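Hypothetical protein (PDB 2ETS) is of unknown function but folds as a four-helix bundle and represents the DUF1798 family of bacterial proteins. Local coordinates at residues E23-N26 against M27-N30. Residues are numbered along the deposited sequence; the frame is centred on the assembly and turned at random.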
loop_
_atom_site.group_PDB
_atom_site.type_symbol
_atom_site.label_atom_id
_atom_site.label_comp_id
_atom_site.label_asym_id
_atom_site.label_seq_id
_atom_site.Cartn_x
_atom_site.Cartn_y
_atom_site.Cartn_z
ATOM N N GLU A 23 3.192 2.520 5.746
ATOM C CA GLU A 23 1.737 2.602 5.659
ATOM C C GLU A 23 1.026 1.224 5.534
ATOM O O GLU A 23 -0.020 0.988 6.149
ATOM C CB GLU A 23 1.344 3.538 4.532
ATOM C CG GLU A 23 1.541 5.017 4.885
ATOM C CD GLU A 23 0.607 5.511 5.986
ATOM O OE1 GLU A 23 -0.156 4.679 6.545
ATOM O OE2 GLU A 23 0.630 6.736 6.282
ATOM N N VAL A 24 1.615 0.315 4.756
ATOM C CA VAL A 24 1.076 -1.038 4.614
ATOM C C VAL A 24 1.124 -1.788 5.990
ATOM O O VAL A 24 0.204 -2.540 6.349
ATOM C CB VAL A 24 1.824 -1.775 3.495
ATOM C CG1 VAL A 24 1.456 -3.239 3.440
ATOM C CG2 VAL A 24 1.526 -1.108 2.129
ATOM N N ASN A 25 2.183 -1.584 6.758
ATOM C CA ASN A 25 2.208 -2.068 8.146
ATOM C C ASN A 25 1.116 -1.481 9.030
ATOM O O ASN A 25 0.475 -2.155 9.801
ATOM C CB ASN A 25 3.556 -1.785 8.767
ATOM C CG ASN A 25 4.628 -2.661 8.204
ATOM O OD1 ASN A 25 4.427 -3.867 8.033
ATOM N ND2 ASN A 25 5.782 -2.069 7.898
ATOM N N ASN A 26 0.880 -0.212 8.882
ATOM C CA ASN A 26 -0.194 0.429 9.574
ATOM C C ASN A 26 -1.532 -0.171 9.197
ATOM O O ASN A 26 -2.400 -0.315 10.036
ATOM C CB ASN A 26 -0.196 1.908 9.186
ATOM C CG ASN A 26 -0.777 2.757 10.228
ATOM O OD1 ASN A 26 -0.466 2.596 11.399
ATOM N ND2 ASN A 26 -1.627 3.698 9.828
HETATM N N MSE A 27 -1.716 -0.458 7.917
HETATM C CA MSE A 27 -2.948 -1.109 7.446
HETATM C C MSE A 27 -3.148 -2.466 8.115
HETATM O O MSE A 27 -4.264 -2.842 8.416
HETATM C CB MSE A 27 -2.919 -1.278 5.941
HETATM C CG MSE A 27 -2.951 0.040 5.218
HETATM SE SE MSE A 27 -2.744 -0.245 3.324
HETATM C CE MSE A 27 -1.838 1.420 2.938
ATOM N N GLN A 28 -2.070 -3.201 8.360
ATOM C CA GLN A 28 -2.193 -4.475 9.041
ATOM C C GLN A 28 -2.704 -4.266 10.482
ATOM O O GLN A 28 -3.570 -4.997 10.958
ATOM C CB GLN A 28 -0.868 -5.231 9.042
ATOM C CG GLN A 28 -1.003 -6.679 9.552
ATOM C CD GLN A 28 0.285 -7.498 9.369
ATOM O OE1 GLN A 28 1.310 -6.988 8.902
ATOM N NE2 GLN A 28 0.231 -8.773 9.756
ATOM N N GLN A 29 -2.217 -3.243 11.146
ATOM C CA GLN A 29 -2.644 -2.975 12.524
ATOM C C GLN A 29 -4.103 -2.531 12.568
ATOM O O GLN A 29 -4.829 -2.937 13.448
ATOM C CB GLN A 29 -1.735 -1.963 13.221
ATOM C CG GLN A 29 -0.946 -2.516 14.442
ATOM C CD GLN A 29 -1.766 -3.492 15.346
ATOM O OE1 GLN A 29 -2.775 -3.112 15.966
ATOM N NE2 GLN A 29 -1.322 -4.753 15.409
ATOM N N ASN A 30 -4.533 -1.753 11.573
ATOM C CA ASN A 30 -5.914 -1.303 11.482
ATOM C C ASN A 30 -6.868 -2.490 11.299
ATOM O O ASN A 30 -7.934 -2.583 11.915
ATOM C CB ASN A 30 -6.053 -0.322 10.316
ATOM C CG ASN A 30 -5.661 1.104 10.706
ATOM O OD1 ASN A 30 -6.337 1.723 11.496
ATOM N ND2 ASN A 30 -4.553 1.605 10.173
#
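The carbonyl oxygen of N26 is gripped twice by N30: N30 N donates to N26 O at 3.0 Å, and the side-chain ND2 of N30 adds a weak, bent bond at 2.9 Å to N26 O. N26 and N30 lie one turn apart on the first long helix (12-37) of a four-helix bundle. N30 can serve the same acceptor twice because its CG lies beside its own backbone N (chi1 -84°), which carries the amide back along the helix toward the preceding turn. There its plane stands nearly perpendicular, at 85°, to the side-chain amide of N26.

Three further i to i+4 backbone bonds precede it along the helix, the shortest from M27 N to E23 O at 2.8 Å; Q28 N and Q29 N bond to V24 O and N25 O in the same way.

Selenomethionine M27 lies on the bundle-facing side. Its CG sits beside its own backbone N and passes 3.2 Å from E23 O, and the chain then runs back along the helix, bending at chi3. The terminal CE thereby comes to lie alongside two residues of the preceding turn, 4.1 Å from E23 CB and 4.3 Å from V24 CG2. M27 also packs on Y50 and I54 of helix 43-63 and on L89 of helix 76-92, whereas V24 meets L107 and V110 of helix 100-120. The carboxylate of the buried E23 is held by helix 43-63, where OE1 is hydrogen-bonded to Y50 OH and OE2 to H53 NE2.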